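Local coordinates for bifunctional GH43-CE protein (Bacteroides eggerthii, PDB 6MLY) that probably hydrolyses xylan-derived chains as a family 43 beta-xylosidase and carries a carbohydrate esterase domain on the same polypeptide, at residues 382-387 with 441-446; 489-494 with 503-508. All blocks are in the same frame, centred on the assembly; numbering follows the deposited sequence.

Interaction 1 of 2, residues 382-387 with 441-446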
ATOM      1  N   SER A 382      -2.254  -6.208 -11.595  1.00 68.26           N
ATOM      2  CA  SER A 382      -2.475  -7.660 -11.615  1.00 68.37           C
ATOM      3  C   SER A 382      -1.471  -8.354 -12.543  1.00 68.30           C
ATOM      4  O   SER A 382      -0.908  -7.727 -13.450  1.00 68.53           O
ATOM      5  CB  SER A 382      -3.880  -7.980 -12.039  1.00 69.87           C
ATOM      6  OG  SER A 382      -4.818  -7.386 -11.159  1.00 71.93           O
ATOM      7  N   VAL A 383      -1.281  -9.661 -12.324  1.00 67.75           N
ATOM      8  CA  VAL A 383      -0.444 -10.505 -13.178  1.00 67.64           C
ATOM      9  C   VAL A 383      -1.021 -11.925 -13.226  1.00 68.20           C
ATOM     10  O   VAL A 383      -1.841 -12.307 -12.391  1.00 68.34           O
ATOM     11  CB  VAL A 383       1.019 -10.524 -12.695  1.00 67.78           C
ATOM     12  CG1 VAL A 383       1.798  -9.309 -13.177  1.00 67.93           C
ATOM     13  CG2 VAL A 383       1.111 -10.649 -11.187  1.00 67.82           C
ATOM     14  N   SER A 384      -0.598 -12.676 -14.248  1.00 68.27           N
ATOM     15  CA  SER A 384      -0.704 -14.129 -14.317  1.00 68.87           C
ATOM     16  C   SER A 384       0.695 -14.679 -14.595  1.00 69.46           C
ATOM     17  O   SER A 384       1.368 -14.201 -15.515  1.00 68.58           O
ATOM     18  CB  SER A 384      -1.687 -14.576 -15.378  1.00 69.42           C
ATOM     19  OG  SER A 384      -1.604 -15.982 -15.605  1.00 70.39           O
ATOM     20  N   MET A 385       1.117 -15.668 -13.800  1.00 69.42           N
ATOM     21  CA  MET A 385       2.475 -16.179 -13.847  1.00 69.27           C
ATOM     22  C   MET A 385       2.454 -17.663 -14.227  1.00 70.03           C
ATOM     23  O   MET A 385       1.394 -18.244 -14.422  1.00 70.81           O
ATOM     24  CB  MET A 385       3.171 -15.989 -12.494  1.00 69.20           C
ATOM     25  CG  MET A 385       4.573 -15.393 -12.612  1.00 69.18           C
ATOM     26  SD  MET A 385       5.118 -14.468 -11.152  1.00 69.23           S
ATOM     27  CE  MET A 385       3.823 -13.232 -11.071  1.00 68.44           C
ATOM     28  N   ASP A 386       3.654 -18.235 -14.376  1.00 70.56           N
ATOM     29  CA  ASP A 386       3.876 -19.661 -14.604  1.00 71.95           C
ATOM     30  C   ASP A 386       5.258 -20.010 -14.032  1.00 72.47           C
ATOM     31  O   ASP A 386       6.288 -19.546 -14.546  1.00 73.06           O
ATOM     32  CB  ASP A 386       3.749 -20.023 -16.089  1.00 72.06           C
ATOM     33  CG  ASP A 386       3.560 -21.510 -16.356  1.00 72.98           C
ATOM     34  OD1 ASP A 386       4.134 -22.324 -15.605  1.00 73.87           O
ATOM     35  OD2 ASP A 386       2.842 -21.843 -17.321  1.00 73.65           O
ATOM     36  N   VAL A 387       5.260 -20.849 -12.987  1.00 73.06           N
ATOM     37  CA  VAL A 387       6.386 -20.984 -12.051  1.00 73.28           C
ATOM     38  C   VAL A 387       7.242 -22.219 -12.375  1.00 73.77           C
ATOM     39  O   VAL A 387       8.242 -22.465 -11.697  1.00 74.39           O
ATOM     40  CB  VAL A 387       5.876 -21.039 -10.599  1.00 74.08           C
ATOM     41  CG1 VAL A 387       4.892 -19.917 -10.309  1.00 74.00           C
ATOM     42  CG2 VAL A 387       5.256 -22.386 -10.268  1.00 75.36           C
ATOM     43  N   VAL A 441       0.510 -22.408 -12.680  1.00 78.77           N
ATOM     44  CA  VAL A 441      -0.152 -21.138 -12.994  1.00 76.81           C
ATOM     45  C   VAL A 441      -0.676 -20.531 -11.685  1.00 75.81           C
ATOM     46  O   VAL A 441      -1.384 -21.187 -10.923  1.00 76.72           O
ATOM     47  CB  VAL A 441      -1.279 -21.320 -14.031  1.00 77.12           C
ATOM     48  CG1 VAL A 441      -2.052 -20.027 -14.260  1.00 75.43           C
ATOM     49  CG2 VAL A 441      -0.746 -21.868 -15.348  1.00 77.53           C
ATOM     50  N   VAL A 442      -0.306 -19.270 -11.440  1.00 74.30           N
ATOM     51  CA  VAL A 442      -0.694 -18.526 -10.246  1.00 73.17           C
ATOM     52  C   VAL A 442      -0.937 -17.060 -10.644  1.00 72.40           C
ATOM     53  O   VAL A 442      -0.334 -16.549 -11.596  1.00 71.90           O
ATOM     54  CB  VAL A 442       0.377 -18.659  -9.144  1.00 73.45           C
ATOM     55  CG1 VAL A 442       1.702 -18.047  -9.566  1.00 73.80           C
ATOM     56  CG2 VAL A 442      -0.080 -18.062  -7.825  1.00 72.75           C
ATOM     57  N   TYR A 443      -1.835 -16.399  -9.908  1.00 71.02           N
ATOM     58  CA  TYR A 443      -2.231 -15.020 -10.161  1.00 70.16           C
ATOM     59  C   TYR A 443      -1.866 -14.172  -8.938  1.00 69.99           C
ATOM     60  O   TYR A 443      -1.742 -14.697  -7.830  1.00 68.48           O
ATOM     61  CB  TYR A 443      -3.728 -14.957 -10.479  1.00 69.66           C
ATOM     62  CG  TYR A 443      -4.152 -15.696 -11.725  1.00 70.54           C
ATOM     63  CD1 TYR A 443      -4.353 -17.068 -11.716  1.00 70.63           C
ATOM     64  CD2 TYR A 443      -4.364 -15.023 -12.919  1.00 70.08           C
ATOM     65  CE1 TYR A 443      -4.739 -17.751 -12.859  1.00 71.05           C
ATOM     66  CE2 TYR A 443      -4.758 -15.690 -14.069  1.00 70.39           C
ATOM     67  CZ  TYR A 443      -4.947 -17.059 -14.039  1.00 70.66           C
ATOM     68  OH  TYR A 443      -5.333 -17.716 -15.168  1.00 70.46           O
ATOM     69  N   PHE A 444      -1.672 -12.865  -9.161  1.00 70.26           N
ATOM     70  CA  PHE A 444      -1.398 -11.892  -8.094  1.00 70.46           C
ATOM     71  C   PHE A 444      -2.071 -10.555  -8.418  1.00 71.19           C
ATOM     72  O   PHE A 444      -2.297 -10.226  -9.582  1.00 70.76           O
ATOM     73  CB  PHE A 444       0.104 -11.679  -7.892  1.00 70.21           C
ATOM     74  CG  PHE A 444       0.856 -12.894  -7.412  1.00 70.41           C
ATOM     75  CD1 PHE A 444       0.708 -13.357  -6.114  1.00 71.04           C
ATOM     76  CD2 PHE A 444       1.713 -13.578  -8.257  1.00 70.54           C
ATOM     77  CE1 PHE A 444       1.403 -14.473  -5.673  1.00 71.62           C
ATOM     78  CE2 PHE A 444       2.408 -14.695  -7.817  1.00 70.86           C
ATOM     79  CZ  PHE A 444       2.253 -15.139  -6.525  1.00 71.43           C
ATOM     80  N   LYS A 445      -2.368  -9.799  -7.355  1.00 71.55           N
ATOM     81  CA  LYS A 445      -3.030  -8.501  -7.420  1.00 71.93           C
ATOM     82  C   LYS A 445      -2.435  -7.614  -6.321  1.00 71.69           C
ATOM     83  O   LYS A 445      -2.071  -8.097  -5.255  1.00 72.11           O
ATOM     84  CB  LYS A 445      -4.546  -8.685  -7.271  1.00 73.29           C
ATOM     85  CG  LYS A 445      -5.395  -7.422  -7.374  1.00 73.85           C
ATOM     86  CD  LYS A 445      -6.837  -7.675  -7.819  1.00 75.21           C
ATOM     87  CE  LYS A 445      -7.697  -8.332  -6.758  1.00 75.45           C
ATOM     88  NZ  LYS A 445      -9.106  -8.483  -7.196  1.00 76.47           N
ATOM     89  N   ALA A 446      -2.309  -6.318  -6.613  1.00 72.11           N
ATOM     90  CA  ALA A 446      -1.820  -5.332  -5.659  1.00 71.29           C
ATOM     91  C   ALA A 446      -2.686  -4.076  -5.770  1.00 71.48           C
ATOM     92  O   ALA A 446      -2.737  -3.472  -6.830  1.00 72.20           O
ATOM     93  CB  ALA A 446      -0.366  -5.033  -5.930  1.00 71.15           C
TER
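Phe-444 O is held by two donors from the facing strand: the N-H of Val-383, with Val-383 N 3.0 Å from Phe-444 O, and, more weakly, the CA-H of Ser-382. Residues 382-386 and 441-446 are antiparallel neighbours in one sheet of a concanavalin A-like beta-sandwich. Val-383 O takes the N-H of Phe-444 in return, with 3.3 Å from Phe-444 N to Val-383 O. Val-383, Met-385, Val-442 and Phe-444 share the face turned to the other sheet, where apolar bulk suits the interior beside Val-408 and Val-410. A bend at chi3 (-59°) brings Met-385 CE to the rim of the Phe-444 ring, 3.5 Å from Phe-444 CD2. On the opposite face Ser-384 is small enough to admit the Tyr-443 ring, which approaches obliquely and leaves Tyr-443 CE2 3.5 Å from Ser-384 CB. An alanine in place of Tyr-443 would probably leave Ser-384 and Tyr-507 without the ring that both touch, opening a gap on this face. Lys-445 sends its ammonium away to cation-pi contacts with Trp-468 and Tyr-460, while its stem stays behind, with Lys-445 CG 3.8 Å from Ser-382 OG.

Interaction 2 of 2, residues 489-494 with 503-508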
ATOM      1  N   PHE A 489       4.395  -0.303  -9.603  1.00 66.66           N
ATOM      2  CA  PHE A 489       4.172  -1.716  -9.832  1.00 65.82           C
ATOM      3  C   PHE A 489       5.459  -2.301 -10.421  1.00 66.10           C
ATOM      4  O   PHE A 489       6.162  -1.622 -11.159  1.00 65.94           O
ATOM      5  CB  PHE A 489       2.962  -1.934 -10.745  1.00 65.81           C
ATOM      6  CG  PHE A 489       1.653  -1.495 -10.141  1.00 66.40           C
ATOM      7  CD1 PHE A 489       1.136  -2.139  -9.029  1.00 66.72           C
ATOM      8  CD2 PHE A 489       0.937  -0.438 -10.678  1.00 66.80           C
ATOM      9  CE1 PHE A 489      -0.066  -1.734  -8.468  1.00 67.46           C
ATOM     10  CE2 PHE A 489      -0.264  -0.034 -10.116  1.00 67.07           C
ATOM     11  CZ  PHE A 489      -0.761  -0.677  -9.010  1.00 67.34           C
ATOM     12  N   ALA A 490       5.762  -3.554 -10.074  1.00 65.81           N
ATOM     13  CA  ALA A 490       7.047  -4.162 -10.394  1.00 66.19           C
ATOM     14  C   ALA A 490       6.883  -5.670 -10.624  1.00 66.30           C
ATOM     15  O   ALA A 490       6.473  -6.393  -9.708  1.00 66.93           O
ATOM     16  CB  ALA A 490       8.022  -3.879  -9.276  1.00 66.19           C
ATOM     17  N   LEU A 491       7.187  -6.126 -11.849  1.00 65.57           N
ATOM     18  CA  LEU A 491       7.371  -7.547 -12.138  1.00 65.43           C
ATOM     19  C   LEU A 491       8.821  -7.895 -11.791  1.00 66.31           C
ATOM     20  O   LEU A 491       9.728  -7.203 -12.236  1.00 66.59           O
ATOM     21  CB  LEU A 491       7.091  -7.861 -13.615  1.00 64.94           C
ATOM     22  CG  LEU A 491       5.793  -7.338 -14.235  1.00 64.52           C
ATOM     23  CD1 LEU A 491       5.185  -8.380 -15.161  1.00 64.46           C
ATOM     24  CD2 LEU A 491       4.771  -6.914 -13.198  1.00 64.43           C
ATOM     25  N   PHE A 492       9.030  -8.958 -11.003  1.00 66.86           N
ATOM     26  CA  PHE A 492      10.379  -9.359 -10.588  1.00 67.38           C
ATOM     27  C   PHE A 492      10.524 -10.885 -10.626  1.00 68.03           C
ATOM     28  O   PHE A 492       9.540 -11.604 -10.756  1.00 68.31           O
ATOM     29  CB  PHE A 492      10.707  -8.791  -9.205  1.00 68.21           C
ATOM     30  CG  PHE A 492       9.897  -9.349  -8.062  1.00 68.94           C
ATOM     31  CD1 PHE A 492       8.694  -8.768  -7.689  1.00 68.86           C
ATOM     32  CD2 PHE A 492      10.352 -10.442  -7.339  1.00 70.01           C
ATOM     33  CE1 PHE A 492       7.962  -9.277  -6.627  1.00 69.30           C
ATOM     34  CE2 PHE A 492       9.615 -10.951  -6.279  1.00 70.33           C
ATOM     35  CZ  PHE A 492       8.420 -10.369  -5.927  1.00 69.97           C
ATOM     36  N   ASN A 493      11.781 -11.336 -10.537  1.00 68.37           N
ATOM     37  CA  ASN A 493      12.175 -12.736 -10.523  1.00 69.21           C
ATOM     38  C   ASN A 493      13.692 -12.820 -10.342  1.00 70.38           C
ATOM     39  O   ASN A 493      14.432 -12.606 -11.295  1.00 70.49           O
ATOM     40  CB  ASN A 493      11.802 -13.485 -11.808  1.00 69.16           C
ATOM     41  CG  ASN A 493      12.285 -14.923 -11.806  1.00 70.25           C
ATOM     42  OD1 ASN A 493      12.554 -15.495 -10.749  1.00 71.20           O
ATOM     43  ND2 ASN A 493      12.401 -15.519 -12.982  1.00 70.73           N
ATOM     44  N   TYR A 494      14.144 -13.167  -9.133  1.00 71.35           N
ATOM     45  CA  TYR A 494      15.571 -13.206  -8.840  1.00 72.54           C
ATOM     46  C   TYR A 494      15.914 -14.402  -7.956  1.00 74.05           C
ATOM     47  O   TYR A 494      15.054 -14.923  -7.270  1.00 74.58           O
ATOM     48  CB  TYR A 494      16.011 -11.923  -8.144  1.00 72.70           C
ATOM     49  CG  TYR A 494      15.368 -11.677  -6.804  1.00 72.70           C
ATOM     50  CD1 TYR A 494      16.080 -11.860  -5.631  1.00 73.60           C
ATOM     51  CD2 TYR A 494      14.059 -11.233  -6.706  1.00 72.19           C
ATOM     52  CE1 TYR A 494      15.508 -11.617  -4.394  1.00 73.83           C
ATOM     53  CE2 TYR A 494      13.473 -10.981  -5.478  1.00 72.30           C
ATOM     54  CZ  TYR A 494      14.201 -11.170  -4.316  1.00 73.17           C
ATOM     55  OH  TYR A 494      13.637 -10.922  -3.098  1.00 73.73           O
ATOM     56  N   ALA A 503      10.642 -17.322 -14.966  1.00 71.01           N
ATOM     57  CA  ALA A 503       9.249 -17.143 -14.577  1.00 70.90           C
ATOM     58  C   ALA A 503       8.508 -16.432 -15.711  1.00 71.18           C
ATOM     59  O   ALA A 503       8.844 -15.303 -16.056  1.00 72.07           O
ATOM     60  CB  ALA A 503       9.169 -16.346 -13.300  1.00 70.06           C
ATOM     61  N   ASP A 504       7.513 -17.099 -16.299  1.00 70.85           N
ATOM     62  CA  ASP A 504       6.746 -16.513 -17.388  1.00 70.90           C
ATOM     63  C   ASP A 504       5.675 -15.597 -16.789  1.00 69.87           C
ATOM     64  O   ASP A 504       5.197 -15.854 -15.698  1.00 69.49           O
ATOM     65  CB  ASP A 504       6.125 -17.587 -18.283  1.00 72.00           C
ATOM     66  CG  ASP A 504       7.119 -18.620 -18.790  1.00 73.85           C
ATOM     67  OD1 ASP A 504       8.322 -18.284 -18.877  1.00 74.38           O
ATOM     68  OD2 ASP A 504       6.682 -19.759 -19.078  1.00 76.23           O
ATOM     69  N   PHE A 505       5.343 -14.520 -17.509  1.00 69.97           N
ATOM     70  CA  PHE A 505       4.200 -13.657 -17.208  1.00 69.88           C
ATOM     71  C   PHE A 505       3.310 -13.572 -18.452  1.00 70.35           C
ATOM     72  O   PHE A 505       3.776 -13.128 -19.508  1.00 70.30           O
ATOM     73  CB  PHE A 505       4.650 -12.246 -16.825  1.00 68.55           C
ATOM     74  CG  PHE A 505       5.456 -12.140 -15.555  1.00 68.21           C
ATOM     75  CD1 PHE A 505       4.894 -11.627 -14.397  1.00 67.70           C
ATOM     76  CD2 PHE A 505       6.787 -12.527 -15.524  1.00 68.61           C
ATOM     77  CE1 PHE A 505       5.643 -11.503 -13.238  1.00 67.24           C
ATOM     78  CE2 PHE A 505       7.531 -12.413 -14.359  1.00 68.31           C
ATOM     79  CZ  PHE A 505       6.958 -11.902 -13.218  1.00 67.54           C
ATOM     80  N   ASP A 506       2.047 -14.004 -18.326  1.00 71.28           N
ATOM     81  CA  ASP A 506       1.111 -13.996 -19.459  1.00 71.44           C
ATOM     82  C   ASP A 506       0.715 -12.549 -19.782  1.00 70.71           C
ATOM     83  O   ASP A 506       0.657 -12.170 -20.955  1.00 69.68           O
ATOM     84  CB  ASP A 506      -0.129 -14.860 -19.197  1.00 72.30           C
ATOM     85  CG  ASP A 506      -1.020 -15.048 -20.417  1.00 73.35           C
ATOM     86  OD1 ASP A 506      -0.517 -14.885 -21.555  1.00 74.65           O
ATOM     87  OD2 ASP A 506      -2.215 -15.349 -20.227  1.00 73.18           O
ATOM     88  N   TYR A 507       0.443 -11.764 -18.729  1.00 70.25           N
ATOM     89  CA  TYR A 507      -0.047 -10.399 -18.860  1.00 69.43           C
ATOM     90  C   TYR A 507       0.275  -9.583 -17.601  1.00 68.63           C
ATOM     91  O   TYR A 507       0.583 -10.126 -16.540  1.00 68.51           O
ATOM     92  CB  TYR A 507      -1.554 -10.391 -19.153  1.00 70.02           C
ATOM     93  CG  TYR A 507      -2.450 -10.813 -18.015  1.00 70.16           C
ATOM     94  CD1 TYR A 507      -2.826  -9.924 -17.020  1.00 70.03           C
ATOM     95  CD2 TYR A 507      -2.952 -12.101 -17.945  1.00 71.10           C
ATOM     96  CE1 TYR A 507      -3.661 -10.305 -15.980  1.00 70.43           C
ATOM     97  CE2 TYR A 507      -3.785 -12.500 -16.911  1.00 71.46           C
ATOM     98  CZ  TYR A 507      -4.142 -11.601 -15.923  1.00 71.26           C
ATOM     99  OH  TYR A 507      -4.961 -12.000 -14.902  1.00 71.63           O
ATOM    100  N   PHE A 508       0.229  -8.256 -17.762  1.00 68.19           N
ATOM    101  CA  PHE A 508       0.053  -7.311 -16.669  1.00 68.13           C
ATOM    102  C   PHE A 508      -1.225  -6.521 -16.952  1.00 67.85           C
ATOM    103  O   PHE A 508      -1.492  -6.169 -18.092  1.00 67.05           O
ATOM    104  CB  PHE A 508       1.268  -6.390 -16.520  1.00 67.46           C
ATOM    105  CG  PHE A 508       1.074  -5.238 -15.563  1.00 67.27           C
ATOM    106  CD1 PHE A 508       1.421  -5.355 -14.225  1.00 67.69           C
ATOM    107  CD2 PHE A 508       0.540  -4.036 -15.998  1.00 67.20           C
ATOM    108  CE1 PHE A 508       1.236  -4.298 -13.346  1.00 67.18           C
ATOM    109  CE2 PHE A 508       0.359  -2.980 -15.119  1.00 67.52           C
ATOM    110  CZ  PHE A 508       0.702  -3.113 -13.793  1.00 67.33           C
TER
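The interior of the concanavalin A-like beta-sandwich is closed here between its two sheets, strand 488-491 supplying one wall and strand 502-511 the other. The axes of segments 489-491 and 503-508 come no nearer than 10.2 Å and no hydrogen bond joins the two segments, so side chains fill the space between them. Leu-491 is the central wedge: its branched end splits between two aromatic rings. Leu-491 CB lies over one face of the Phe-505 ring, 3.9 Å from Phe-505 CE1, and CD1 packs against the same ring, while CD2 goes the other way and comes within 3.8 Å of Phe-508 CD1. At the edge of the Phe-505 ring, in its plane, sits a backbone carbonyl, with Phe-492 O 3.6 Å from Phe-505 CZ. The Phe-508 side chain extends with CG anti to the backbone N (chi1 170°) and meets Phe-489 at about a right angle; the two ring planes are inclined at 57°, and Phe-489 CB is 3.9 Å from Phe-508 CE1. Trp-332 adds an edge-to-face partner to Phe-508. Asn-493 brings a polar group into this buried layer, its ND2 satisfied by Leu-354 O on strand 352-355. Across from it Ala-503 is small enough to fit beneath the amide, its CB 3.7 Å from Asn-493 CG.

In the fold
Interactions 1 and 2, with centres about 8 Å apart, describe two directions in the same sandwich: interaction 1 joins neighbours within one sheet, and interaction 2 spans from that sheet to the other. Strands 378-386 and 502-511 lie side by side, with probable hydrogen bonds from Asp-506 N to Ser-384 O (2.9 Å) and from Asp-386 N to Asp-504 O (3.1 Å). Arg-348 forms salt bridges with both Asp-386 and Asp-504, tying the two strands again. Inside the sandwich, Met-385 CE of interaction 1 packs on the Phe-505 ring of interaction 2, so the two apolar clusters are continuous. Both lie in the sandwich domain, away from Asp-143 of the predicted glycosidase site and from the sodium site.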